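Flagellar hook-associated protein (Burkholderia pseudomallei, PDB 4UT1) probably serves as a structural component of the bacterial flagellum, forming part of the junction that joins the hook to the filament. Local coordinates at residues S245-T250 / G266-A271; E259-S264 / T276-D281; T174-Y179 / S212-L217. All blocks are in the same frame, centred on the assembly; numbering follows the deposited sequence.

Contact 1: S245-T250 / G266-A271; sequences SYQLAT and GVAGSA. With EDO (1,2-ethanediol), chain E.
A corner at the end of a β-strand gives this contact its form: G266 and V267 still lean on strand 244-252, with V267 set against Y246, before the chain leaves the sheet. Two backbone bonds flank that pair. A268 N reaches S245 O at 2.8 Å in an almost straight bond (177°), whereas Q247 N meets G266 O at a longer 3.2 Å. Y246 and V267 thus form an antiparallel non-hydrogen-bonded pair; their side chains diverge at the root, where the chain turns its corner. They meet again further out, where V267 CG1 sits over one face of the Y246 ring, 4.0 Å from its centroid, in a CH-π contact. With V267 CG1 beside its own backbone N (chi1 -65°), the methyl is carried above the phenol end of the ring. A type II β-turn from V267 to S270 then reverses the chain, and G269, in its third position, takes the positive phi usual there. On the flank away from the ring, A268 CB packs 3.6 Å from Q247 CG. Next to them lies a 1,2-ethanediol, probably from the crystallisation liquor, whose O2 shares a 2.8 Å hydrogen bond with S245 OG; it also bonds to T180 and N177 on helix 134-193.

Contact 2: E259-S264 / T276-D281; sequences ELTIVS and TQYLPD. With EDO (1,2-ethanediol), chain O.
Three backbone hydrogen bonds join 259-264 to 276-281 as an antiparallel pair, closely matched from S264/Q277 to V263/Y278, then opening out until the CA atoms of T261 and D281 stand 6.9 Å apart. S264 and Q277 make the hydrogen-bonded pair, with Q277 N to S264 O at 2.9 Å and nearly straight, the return bond running from S264 N to Q277 O. Beyond the non-hydrogen-bonded pair of V263 and Y278, L279 N gives a longer, more bent bond to I262 O, 3.2 Å at 144°. On one face of the sheet the side chains of V263 and Y278 run side by side in the same direction, V263 CG1 touching Y278 CD1 at 3.6 Å. The other face carries S264 and Q277, where S264 OG lies close against Q277 CB, at 3.1 Å, while bonding to Q237. This is the pairing of the β-hairpin made by strands 260-265 and 277-278, the latter outermost in this chain's six-stranded sheet. L279 leaves the backbone toward the partner strand, and its CD1 lies 4.3 Å from I262 CG2; both leucine and isoleucine also touch L284. Where the strands part, T261 places OG1 beside D281, with its hydroxyl opposite the backbone N (chi1 -175°), and 3.1 Å separates OG1 from D281 OD1. The other carboxylate oxygen, OD2, is held in a salt bridge by R296 of helix 287-322. A 1,2-ethanediol, probably a crystallisation additive, sits between T261 OG1 and L279 O, at separations too short to be trusted.

Contact 3: T174-Y179 / S212-L217; sequences TQINSY and SKLSQL. With EDO (1,2-ethanediol), chain E.
Over one face of the Y179 ring lies the CB of K213, while a methyl of L217 approaches the rim of the same ring near its plane. The lysine contact is a CH-π interaction: K213 CB stands 3.7 Å from the ring centroid, displaced toward the phenol end, and is only 3.3 Å from Y179 CZ. K213 CG, already fixed by chi1, lies near the tyrosine hydroxyl, and the bends at chi2 and chi3 fold CE back beside it, while the chain end leads away from the other helix. At the ring edge, L217 CD1 comes within 3.7 Å of Y179 CD2, the two side chains crossing at about a right angle.

That same methyl also meets the aliphatic root of Q175, with L217 CD1 3.6 Å from Q175 CB, so one methyl serves both glutamine and tyrosine. L217 also slides past I176 in the opposite direction, bringing L217 CB to 3.7 Å from I176 CG1. Since L217 touches T172 as well, it enters a hollow lined by T172, Q175, I176 and Y179, the i, i+3, i+4, i+7 spacing that receives a knob in helix packing. I176 meets a second leucine crosswise, its CG2 lying 3.9 Å from L214 CD1; L214 CG is trans to its own amide nitrogen (chi1 174°), which with chi2 brings CD1, not CD2, against the isoleucine. No hydrogen bond crosses between the segments.

The contact joins the end of helix 201-215 to the long helix 134-193, in a part predicted to be coiled coil. L214 also packs on I183 and on V220 of strand 220-225, S215 and Q216 lean on helix 80-106, and I176 reaches L248 of strand 244-252, which covers another side of the long helix.

How the contacts relate
Contacts 1 and 2 both reach one six-stranded antiparallel sheet, their centres about 13 Å apart, and share it through the neighbouring strands 244-252 and 260-265, linked by a probable hydrogen bond from V263 N to A249 O. Their segments alternate along the chain. Contact 3 closes earlier in sequence and lies in the helical bundle on which the sheet packs, its centre about 14 Å from that of contact 1 and about 17 Å from that of contact 2. It touches contact 1, N177 ND2 probably bonding to L248 O, but keeps about 7 Å between nearest atoms from contact 2. Strands 244-252 and 260-265 both pack on helix 134-193, tying sheet to bundle and illustrating how a small sheet can be laid along a long helix.

Contact 1: S245-T250 / G266-A271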
ATOM      1  N   SER A 245     -30.153  18.338 -26.397  1.00 14.27           N
ATOM      2  CA  SER A 245     -28.956  18.169 -25.570  1.00 20.47           C
ATOM      3  C   SER A 245     -28.904  16.769 -24.958  1.00 20.50           C
ATOM      4  O   SER A 245     -29.923  16.078 -24.863  1.00 18.02           O
ATOM      5  CB  SER A 245     -28.909  19.239 -24.476  1.00 16.36           C
ATOM      6  OG  SER A 245     -29.853  18.975 -23.448  1.00 17.39           O
ATOM      7  N   TYR A 246     -27.702  16.352 -24.558  1.00 21.03           N
ATOM      8  CA  TYR A 246     -27.499  15.064 -23.915  1.00 21.93           C
ATOM      9  C   TYR A 246     -27.203  15.257 -22.428  1.00 21.06           C
ATOM     10  O   TYR A 246     -26.430  16.135 -22.057  1.00 26.80           O
ATOM     11  CB  TYR A 246     -26.342  14.301 -24.566  1.00 17.08           C
ATOM     12  CG  TYR A 246     -26.580  13.773 -25.965  1.00 20.69           C
ATOM     13  CD1 TYR A 246     -26.708  14.635 -27.044  1.00 20.94           C
ATOM     14  CD2 TYR A 246     -26.633  12.402 -26.211  1.00 22.93           C
ATOM     15  CE1 TYR A 246     -26.911  14.155 -28.322  1.00 22.21           C
ATOM     16  CE2 TYR A 246     -26.834  11.912 -27.492  1.00 24.67           C
ATOM     17  CZ  TYR A 246     -26.968  12.795 -28.543  1.00 27.39           C
ATOM     18  OH  TYR A 246     -27.163  12.325 -29.822  1.00 29.78           O
ATOM     19  N   GLN A 247     -27.806  14.428 -21.585  1.00 17.49           N
ATOM     20  CA  GLN A 247     -27.606  14.515 -20.146  1.00 22.12           C
ATOM     21  C   GLN A 247     -26.488  13.603 -19.666  1.00 19.40           C
ATOM     22  O   GLN A 247     -26.466  12.433 -19.999  1.00 18.62           O
ATOM     23  CB  GLN A 247     -28.891  14.153 -19.406  1.00 27.26           C
ATOM     24  CG  GLN A 247     -29.775  15.340 -19.088  1.00 30.23           C
ATOM     25  CD  GLN A 247     -30.459  15.192 -17.744  1.00 37.76           C
ATOM     26  OE1 GLN A 247     -30.568  16.154 -16.974  1.00 47.95           O
ATOM     27  NE2 GLN A 247     -30.920  13.979 -17.447  1.00 40.82           N
ATOM     28  N   LEU A 248     -25.569  14.146 -18.881  1.00 17.15           N
ATOM     29  CA  LEU A 248     -24.581  13.319 -18.204  1.00 16.38           C
ATOM     30  C   LEU A 248     -25.095  13.003 -16.812  1.00 16.05           C
ATOM     31  O   LEU A 248     -25.944  13.724 -16.275  1.00 17.79           O
ATOM     32  CB  LEU A 248     -23.225  14.025 -18.122  1.00 13.91           C
ATOM     33  CG  LEU A 248     -22.627  14.489 -19.453  1.00 16.48           C
ATOM     34  CD1 LEU A 248     -21.342  15.250 -19.222  1.00 13.04           C
ATOM     35  CD2 LEU A 248     -22.407  13.300 -20.420  1.00 16.02           C
ATOM     36  N   ALA A 249     -24.582  11.928 -16.221  1.00 17.34           N
ATOM     37  CA  ALA A 249     -24.866  11.643 -14.825  1.00 14.27           C
ATOM     38  C   ALA A 249     -23.621  11.102 -14.136  1.00 17.16           C
ATOM     39  O   ALA A 249     -22.690  10.627 -14.793  1.00 15.70           O
ATOM     40  CB  ALA A 249     -26.016  10.658 -14.699  1.00 13.00           C
ATOM     41  N   THR A 250     -23.599  11.189 -12.813  1.00 14.37           N
ATOM     42  CA  THR A 250     -22.614  10.446 -12.045  1.00 14.79           C
ATOM     43  C   THR A 250     -23.290   9.201 -11.484  1.00 15.62           C
ATOM     44  O   THR A 250     -24.448   9.238 -11.057  1.00 15.88           O
ATOM     45  CB  THR A 250     -21.999  11.266 -10.884  1.00 15.48           C
ATOM     46  OG1 THR A 250     -23.034  11.730 -10.014  1.00 16.18           O
ATOM     47  CG2 THR A 250     -21.195  12.456 -11.396  1.00 13.27           C
ATOM     48  N   GLY A 266     -27.982   9.327 -22.741  1.00 27.14           N
ATOM     49  CA  GLY A 266     -28.633   9.590 -24.016  1.00 28.10           C
ATOM     50  C   GLY A 266     -29.165  11.013 -24.066  1.00 22.96           C
ATOM     51  O   GLY A 266     -28.772  11.855 -23.265  1.00 20.99           O
ATOM     52  N   VAL A 267     -30.063  11.295 -25.005  1.00 27.87           N
ATOM     53  CA  VAL A 267     -30.644  12.632 -25.088  1.00 20.85           C
ATOM     54  C   VAL A 267     -31.468  12.935 -23.856  1.00 21.11           C
ATOM     55  O   VAL A 267     -32.093  12.044 -23.278  1.00 20.86           O
ATOM     56  CB  VAL A 267     -31.541  12.802 -26.327  1.00 22.02           C
ATOM     57  CG1 VAL A 267     -30.718  12.692 -27.588  1.00 27.10           C
ATOM     58  CG2 VAL A 267     -32.653  11.776 -26.307  1.00 20.66           C
ATOM     59  N   ALA A 268     -31.472  14.206 -23.464  1.00 20.70           N
ATOM     60  CA  ALA A 268     -32.225  14.647 -22.303  1.00 24.76           C
ATOM     61  C   ALA A 268     -33.726  14.561 -22.560  1.00 22.92           C
ATOM     62  O   ALA A 268     -34.189  14.820 -23.670  1.00 23.87           O
ATOM     63  CB  ALA A 268     -31.832  16.073 -21.922  1.00 21.57           C
ATOM     64  N   GLY A 269     -34.471  14.182 -21.524  1.00 20.82           N
ATOM     65  CA  GLY A 269     -35.920  14.138 -21.570  1.00 23.55           C
ATOM     66  C   GLY A 269     -36.510  12.873 -22.162  1.00 20.55           C
ATOM     67  O   GLY A 269     -37.721  12.788 -22.361  1.00 22.76           O
ATOM     68  N   SER A 270     -35.675  11.874 -22.433  1.00 25.30           N
ATOM     69  CA  SER A 270     -36.139  10.710 -23.182  1.00 21.49           C
ATOM     70  C   SER A 270     -36.990   9.754 -22.344  1.00 27.24           C
ATOM     71  O   SER A 270     -36.829   9.657 -21.128  1.00 24.98           O
ATOM     72  CB  SER A 270     -34.952   9.953 -23.774  1.00 24.96           C
ATOM     73  OG  SER A 270     -34.089   9.507 -22.742  1.00 25.90           O
ATOM     74  N   ALA A 271     -37.918   9.073 -23.010  1.00 25.58           N
ATOM     75  CA  ALA A 271     -38.605   7.937 -22.415  1.00 29.62           C
ATOM     76  C   ALA A 271     -37.663   6.747 -22.474  1.00 37.43           C
ATOM     77  O   ALA A 271     -37.134   6.423 -23.543  1.00 39.67           O
ATOM     78  CB  ALA A 271     -39.905   7.630 -23.139  1.00 27.04           C
TER
HETATM   79  C1  EDO E1631     -30.014  18.367 -18.988  1.00 23.46           C
HETATM   80  O1  EDO E1631     -30.592  19.623 -18.653  1.00 31.26           O
HETATM   81  C2  EDO E1631     -29.849  18.214 -20.494  1.00 29.22           C
HETATM   82  O2  EDO E1631     -28.618  18.778 -20.958  1.00 22.11           O

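Contact 2: E259-S264 / T276-D281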
ATOM      1  N   GLU A 259     -16.054   5.351  -5.599  1.00 12.08           N
ATOM      2  CA  GLU A 259     -15.746   6.449  -6.499  1.00 12.24           C
ATOM      3  C   GLU A 259     -16.796   6.575  -7.593  1.00 12.45           C
ATOM      4  O   GLU A 259     -17.150   5.593  -8.244  1.00 12.32           O
ATOM      5  CB  GLU A 259     -14.369   6.268  -7.123  1.00 12.87           C
ATOM      6  CG  GLU A 259     -13.263   6.228  -6.057  1.00 14.78           C
ATOM      7  CD  GLU A 259     -11.863   6.244  -6.626  1.00 14.31           C
ATOM      8  OE1 GLU A 259     -11.680   5.932  -7.830  1.00 15.31           O
ATOM      9  OE2 GLU A 259     -10.934   6.577  -5.850  1.00 13.75           O
ATOM     10  N   LEU A 260     -17.289   7.793  -7.784  1.00 12.51           N
ATOM     11  CA  LEU A 260     -18.228   8.061  -8.861  1.00  9.63           C
ATOM     12  C   LEU A 260     -17.527   8.236 -10.192  1.00 14.50           C
ATOM     13  O   LEU A 260     -16.398   8.728 -10.259  1.00 13.21           O
ATOM     14  CB  LEU A 260     -19.054   9.321  -8.566  1.00 13.11           C
ATOM     15  CG  LEU A 260     -19.847   9.331  -7.270  1.00 16.97           C
ATOM     16  CD1 LEU A 260     -20.694  10.605  -7.199  1.00 15.77           C
ATOM     17  CD2 LEU A 260     -20.707   8.089  -7.146  1.00 15.54           C
ATOM     18  N   THR A 261     -18.220   7.855 -11.260  1.00 14.38           N
ATOM     19  CA  THR A 261     -17.695   8.032 -12.597  1.00 13.46           C
ATOM     20  C   THR A 261     -18.770   8.762 -13.402  1.00 15.25           C
ATOM     21  O   THR A 261     -19.898   8.923 -12.932  1.00 14.43           O
ATOM     22  CB  THR A 261     -17.323   6.681 -13.245  1.00 17.89           C
ATOM     23  OG1 THR A 261     -16.710   6.909 -14.520  1.00 24.64           O
ATOM     24  CG2 THR A 261     -18.558   5.807 -13.426  1.00 15.87           C
ATOM     25  N   ILE A 262     -18.414   9.235 -14.589  1.00 14.79           N
ATOM     26  CA  ILE A 262     -19.361   9.955 -15.434  1.00 17.85           C
ATOM     27  C   ILE A 262     -19.974   9.023 -16.485  1.00 16.28           C
ATOM     28  O   ILE A 262     -19.286   8.182 -17.069  1.00 20.84           O
ATOM     29  CB  ILE A 262     -18.682  11.137 -16.138  1.00 20.38           C
ATOM     30  CG1 ILE A 262     -17.838  11.938 -15.138  1.00 21.83           C
ATOM     31  CG2 ILE A 262     -19.711  12.008 -16.832  1.00 16.82           C
ATOM     32  CD1 ILE A 262     -18.626  12.481 -13.981  1.00 19.20           C
ATOM     33  N   VAL A 263     -21.274   9.162 -16.711  1.00 17.58           N
ATOM     34  CA  VAL A 263     -21.935   8.393 -17.742  1.00 17.99           C
ATOM     35  C   VAL A 263     -22.811   9.314 -18.560  1.00 19.02           C
ATOM     36  O   VAL A 263     -23.164  10.419 -18.118  1.00 11.87           O
ATOM     37  CB  VAL A 263     -22.803   7.248 -17.159  1.00 19.25           C
ATOM     38  CG1 VAL A 263     -21.956   6.327 -16.294  1.00 16.76           C
ATOM     39  CG2 VAL A 263     -23.983   7.803 -16.361  1.00 17.19           C
ATOM     40  N   SER A 264     -23.145   8.856 -19.757  1.00 18.59           N
ATOM     41  CA  SER A 264     -24.164   9.524 -20.559  1.00 20.17           C
ATOM     42  C   SER A 264     -25.425   8.671 -20.585  1.00 21.70           C
ATOM     43  O   SER A 264     -25.353   7.447 -20.684  1.00 21.62           O
ATOM     44  CB  SER A 264     -23.660   9.787 -21.971  1.00 18.50           C
ATOM     45  OG  SER A 264     -23.392   8.573 -22.645  1.00 26.82           O
ATOM     46  N   THR A 276     -27.131   3.036 -20.351  1.00 27.81           N
ATOM     47  CA  THR A 276     -26.183   3.967 -19.764  1.00 27.95           C
ATOM     48  C   THR A 276     -24.795   3.704 -20.325  1.00 21.11           C
ATOM     49  O   THR A 276     -24.338   2.558 -20.361  1.00 26.03           O
ATOM     50  CB  THR A 276     -26.155   3.836 -18.249  1.00 30.36           C
ATOM     51  OG1 THR A 276     -25.793   2.495 -17.911  1.00 35.09           O
ATOM     52  CG2 THR A 276     -27.527   4.134 -17.673  1.00 33.76           C
ATOM     53  N   GLN A 277     -24.148   4.761 -20.799  1.00 19.88           N
ATOM     54  CA  GLN A 277     -22.827   4.654 -21.395  1.00 21.96           C
ATOM     55  C   GLN A 277     -21.760   5.086 -20.411  1.00 23.16           C
ATOM     56  O   GLN A 277     -21.777   6.218 -19.929  1.00 24.47           O
ATOM     57  CB  GLN A 277     -22.725   5.507 -22.657  1.00 23.60           C
ATOM     58  CG  GLN A 277     -23.506   4.972 -23.822  1.00 25.56           C
ATOM     59  CD  GLN A 277     -23.328   3.472 -23.997  1.00 23.71           C
ATOM     60  OE1 GLN A 277     -24.295   2.722 -23.897  1.00 27.23           O
ATOM     61  NE2 GLN A 277     -22.094   3.030 -24.241  1.00 19.14           N
ATOM     62  N   TYR A 278     -20.830   4.187 -20.119  1.00 19.59           N
ATOM     63  CA  TYR A 278     -19.730   4.508 -19.215  1.00 25.26           C
ATOM     64  C   TYR A 278     -18.603   5.223 -19.938  1.00 28.69           C
ATOM     65  O   TYR A 278     -17.867   4.599 -20.699  1.00 32.51           O
ATOM     66  CB  TYR A 278     -19.148   3.254 -18.578  1.00 24.14           C
ATOM     67  CG  TYR A 278     -19.995   2.564 -17.543  1.00 27.34           C
ATOM     68  CD1 TYR A 278     -20.271   3.163 -16.322  1.00 21.14           C
ATOM     69  CD2 TYR A 278     -20.459   1.274 -17.764  1.00 27.30           C
ATOM     70  CE1 TYR A 278     -21.028   2.508 -15.361  1.00 26.05           C
ATOM     71  CE2 TYR A 278     -21.205   0.609 -16.816  1.00 31.11           C
ATOM     72  CZ  TYR A 278     -21.491   1.227 -15.619  1.00 32.58           C
ATOM     73  OH  TYR A 278     -22.243   0.546 -14.688  1.00 33.81           O
ATOM     74  N   LEU A 279     -18.431   6.510 -19.667  1.00 25.52           N
ATOM     75  CA  LEU A 279     -17.307   7.250 -20.225  1.00 26.75           C
ATOM     76  C   LEU A 279     -16.046   7.038 -19.376  1.00 27.99           C
ATOM     77  O   LEU A 279     -16.041   7.338 -18.180  1.00 30.36           O
ATOM     78  CB  LEU A 279     -17.643   8.737 -20.310  1.00 24.37           C
ATOM     79  CG  LEU A 279     -19.049   9.092 -20.802  1.00 26.17           C
ATOM     80  CD1 LEU A 279     -19.234  10.594 -20.823  1.00 25.35           C
ATOM     81  CD2 LEU A 279     -19.316   8.498 -22.179  1.00 25.89           C
ATOM     82  N   PRO A 280     -14.971   6.520 -19.989  1.00 29.35           N
ATOM     83  CA  PRO A 280     -13.716   6.243 -19.275  1.00 28.96           C
ATOM     84  C   PRO A 280     -13.131   7.502 -18.641  1.00 28.02           C
ATOM     85  O   PRO A 280     -13.079   8.528 -19.318  1.00 30.28           O
ATOM     86  CB  PRO A 280     -12.788   5.721 -20.377  1.00 30.02           C
ATOM     87  CG  PRO A 280     -13.707   5.289 -21.488  1.00 29.40           C
ATOM     88  CD  PRO A 280     -14.878   6.211 -21.428  1.00 30.35           C
ATOM     89  N   ASP A 281     -12.704   7.429 -17.382  1.00 30.22           N
ATOM     90  CA  ASP A 281     -12.120   8.593 -16.701  1.00 29.58           C
ATOM     91  C   ASP A 281     -11.041   9.258 -17.554  1.00 29.15           C
ATOM     92  O   ASP A 281     -10.982  10.483 -17.664  1.00 27.19           O
ATOM     93  CB  ASP A 281     -11.523   8.197 -15.344  1.00 27.33           C
ATOM     94  CG  ASP A 281     -12.580   7.855 -14.312  1.00 26.82           C
ATOM     95  OD1 ASP A 281     -13.779   7.825 -14.651  1.00 30.09           O
ATOM     96  OD2 ASP A 281     -12.207   7.597 -13.154  1.00 26.92           O
TER
HETATM   97  C1  EDO O1641     -15.744   3.545 -17.368  1.00 30.13           C
HETATM   98  O1  EDO O1641     -16.095   2.324 -16.711  1.00 36.24           O
HETATM   99  C2  EDO O1641     -15.520   4.611 -16.306  1.00 30.22           C
HETATM  100  O2  EDO O1641     -16.531   5.623 -16.431  1.00 33.76           O

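Contact 3: T174-Y179 / S212-L217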
ATOM      1  N   THR A 174     -24.106  18.478 -12.871  1.00 18.07           N
ATOM      2  CA  THR A 174     -25.359  19.229 -12.818  1.00 17.72           C
ATOM      3  C   THR A 174     -25.212  20.535 -13.595  1.00 18.76           C
ATOM      4  O   THR A 174     -26.104  20.929 -14.356  1.00 18.92           O
ATOM      5  CB  THR A 174     -25.796  19.516 -11.369  1.00 17.66           C
ATOM      6  OG1 THR A 174     -25.911  18.286 -10.641  1.00 18.25           O
ATOM      7  CG2 THR A 174     -27.141  20.211 -11.348  1.00 18.60           C
ATOM      8  N   GLN A 175     -24.080  21.205 -13.419  1.00 19.67           N
ATOM      9  CA  GLN A 175     -23.858  22.457 -14.118  1.00 22.59           C
ATOM     10  C   GLN A 175     -23.688  22.235 -15.609  1.00 17.61           C
ATOM     11  O   GLN A 175     -24.230  22.981 -16.418  1.00 16.95           O
ATOM     12  CB  GLN A 175     -22.642  23.178 -13.553  1.00 17.79           C
ATOM     13  CG  GLN A 175     -22.797  23.525 -12.097  1.00 18.22           C
ATOM     14  CD  GLN A 175     -21.716  24.460 -11.626  1.00 26.82           C
ATOM     15  OE1 GLN A 175     -21.079  25.148 -12.434  1.00 24.50           O
ATOM     16  NE2 GLN A 175     -21.490  24.492 -10.318  1.00 27.18           N
ATOM     17  N   ILE A 176     -22.928  21.212 -15.970  1.00 16.30           N
ATOM     18  CA  ILE A 176     -22.781  20.849 -17.369  1.00 13.51           C
ATOM     19  C   ILE A 176     -24.141  20.644 -18.050  1.00 15.15           C
ATOM     20  O   ILE A 176     -24.349  21.124 -19.155  1.00 17.04           O
ATOM     21  CB  ILE A 176     -21.939  19.572 -17.525  1.00 13.25           C
ATOM     22  CG1 ILE A 176     -20.489  19.876 -17.151  1.00 14.94           C
ATOM     23  CG2 ILE A 176     -22.045  19.018 -18.954  1.00 14.44           C
ATOM     24  CD1 ILE A 176     -19.614  18.654 -17.050  1.00 16.74           C
ATOM     25  N   ASN A 177     -25.051  19.923 -17.396  1.00 13.05           N
ATOM     26  CA  ASN A 177     -26.362  19.662 -17.981  1.00 15.36           C
ATOM     27  C   ASN A 177     -27.138  20.956 -18.143  1.00 15.77           C
ATOM     28  O   ASN A 177     -27.859  21.140 -19.128  1.00 16.31           O
ATOM     29  CB  ASN A 177     -27.158  18.668 -17.129  1.00 14.90           C
ATOM     30  CG  ASN A 177     -26.573  17.259 -17.185  1.00 19.30           C
ATOM     31  OD1 ASN A 177     -25.866  16.912 -18.127  1.00 16.33           O
ATOM     32  ND2 ASN A 177     -26.885  16.441 -16.187  1.00 16.98           N
ATOM     33  N   SER A 178     -26.971  21.861 -17.184  1.00 14.99           N
ATOM     34  CA  SER A 178     -27.606  23.169 -17.273  1.00 16.65           C
ATOM     35  C   SER A 178     -27.134  23.934 -18.502  1.00 17.55           C
ATOM     36  O   SER A 178     -27.934  24.489 -19.239  1.00 16.35           O
ATOM     37  CB  SER A 178     -27.322  23.996 -16.013  1.00 20.14           C
ATOM     38  OG  SER A 178     -28.006  23.456 -14.901  1.00 25.76           O
ATOM     39  N   TYR A 179     -25.826  23.964 -18.721  1.00 17.47           N
ATOM     40  CA  TYR A 179     -25.270  24.696 -19.854  1.00 18.28           C
ATOM     41  C   TYR A 179     -25.561  24.066 -21.215  1.00 19.71           C
ATOM     42  O   TYR A 179     -25.807  24.778 -22.189  1.00 18.97           O
ATOM     43  CB  TYR A 179     -23.764  24.861 -19.681  1.00 17.11           C
ATOM     44  CG  TYR A 179     -23.428  25.866 -18.600  1.00 19.00           C
ATOM     45  CD1 TYR A 179     -23.875  27.178 -18.690  1.00 23.26           C
ATOM     46  CD2 TYR A 179     -22.672  25.506 -17.492  1.00 22.30           C
ATOM     47  CE1 TYR A 179     -23.582  28.108 -17.698  1.00 22.13           C
ATOM     48  CE2 TYR A 179     -22.371  26.424 -16.502  1.00 20.47           C
ATOM     49  CZ  TYR A 179     -22.824  27.722 -16.612  1.00 22.45           C
ATOM     50  OH  TYR A 179     -22.525  28.628 -15.627  1.00 24.55           O
ATOM     51  N   SER A 212     -18.409  29.069 -22.926  1.00 26.22           N
ATOM     52  CA  SER A 212     -17.273  29.448 -22.092  1.00 26.92           C
ATOM     53  C   SER A 212     -17.394  28.781 -20.745  1.00 24.38           C
ATOM     54  O   SER A 212     -16.514  28.017 -20.335  1.00 21.75           O
ATOM     55  CB  SER A 212     -17.190  30.967 -21.923  1.00 24.31           C
ATOM     56  OG  SER A 212     -16.263  31.315 -20.900  1.00 30.81           O
ATOM     57  N   LYS A 213     -18.499  29.069 -20.067  1.00 22.76           N
ATOM     58  CA  LYS A 213     -18.787  28.470 -18.775  1.00 26.30           C
ATOM     59  C   LYS A 213     -18.657  26.951 -18.846  1.00 22.62           C
ATOM     60  O   LYS A 213     -18.036  26.340 -17.983  1.00 19.04           O
ATOM     61  CB  LYS A 213     -20.185  28.867 -18.292  1.00 28.68           C
ATOM     62  CG  LYS A 213     -20.419  30.382 -18.198  1.00 30.11           C
ATOM     63  CD  LYS A 213     -19.320  31.106 -17.426  1.00 34.91           C
ATOM     64  CE  LYS A 213     -19.370  30.812 -15.936  1.00 37.92           C
ATOM     65  NZ  LYS A 213     -18.450  31.705 -15.163  1.00 42.25           N
ATOM     66  N   LEU A 214     -19.224  26.349 -19.886  1.00 21.53           N
ATOM     67  CA  LEU A 214     -19.145  24.900 -20.066  1.00 20.83           C
ATOM     68  C   LEU A 214     -17.701  24.360 -20.149  1.00 20.11           C
ATOM     69  O   LEU A 214     -17.377  23.330 -19.550  1.00 20.04           O
ATOM     70  CB  LEU A 214     -19.937  24.501 -21.324  1.00 19.67           C
ATOM     71  CG  LEU A 214     -19.855  23.033 -21.759  1.00 22.69           C
ATOM     72  CD1 LEU A 214     -20.326  22.097 -20.650  1.00 16.62           C
ATOM     73  CD2 LEU A 214     -20.679  22.815 -23.025  1.00 22.62           C
ATOM     74  N   SER A 215     -16.832  25.049 -20.883  1.00 20.85           N
ATOM     75  CA  SER A 215     -15.467  24.566 -21.066  1.00 18.15           C
ATOM     76  C   SER A 215     -14.665  24.621 -19.762  1.00 19.39           C
ATOM     77  O   SER A 215     -13.644  23.950 -19.634  1.00 18.69           O
ATOM     78  CB  SER A 215     -14.753  25.366 -22.160  1.00 20.28           C
ATOM     79  OG  SER A 215     -14.584  26.720 -21.777  1.00 19.09           O
ATOM     80  N   GLN A 216     -15.119  25.414 -18.798  1.00 18.53           N
ATOM     81  CA  GLN A 216     -14.478  25.438 -17.484  1.00 17.49           C
ATOM     82  C   GLN A 216     -14.844  24.189 -16.677  1.00 20.44           C
ATOM     83  O   GLN A 216     -14.192  23.861 -15.677  1.00 19.19           O
ATOM     84  CB  GLN A 216     -14.871  26.703 -16.709  1.00 20.04           C
ATOM     85  CG  GLN A 216     -14.393  27.997 -17.348  1.00 20.30           C
ATOM     86  CD  GLN A 216     -14.997  29.217 -16.677  1.00 25.94           C
ATOM     87  OE1 GLN A 216     -15.421  29.155 -15.528  1.00 32.86           O
ATOM     88  NE2 GLN A 216     -15.051  30.326 -17.398  1.00 31.14           N
ATOM     89  N   LEU A 217     -15.878  23.481 -17.121  1.00 18.07           N
ATOM     90  CA  LEU A 217     -16.341  22.302 -16.406  1.00 19.25           C
ATOM     91  C   LEU A 217     -15.860  21.017 -17.069  1.00 18.87           C
ATOM     92  O   LEU A 217     -15.638  19.999 -16.395  1.00 19.59           O
ATOM     93  CB  LEU A 217     -17.865  22.303 -16.302  1.00 17.79           C
ATOM     94  CG  LEU A 217     -18.495  23.556 -15.681  1.00 20.83           C
ATOM     95  CD1 LEU A 217     -20.000  23.534 -15.924  1.00 21.66           C
ATOM     96  CD2 LEU A 217     -18.174  23.676 -14.190  1.00 21.61           C
TER
HETATM   97  C1  EDO E1631     -30.014  18.367 -18.988  1.00 23.46           C
HETATM   98  O1  EDO E1631     -30.592  19.623 -18.653  1.00 31.26           O
HETATM   99  C2  EDO E1631     -29.849  18.214 -20.494  1.00 29.22           C
HETATM  100  O2  EDO E1631     -28.618  18.778 -20.958  1.00 22.11           O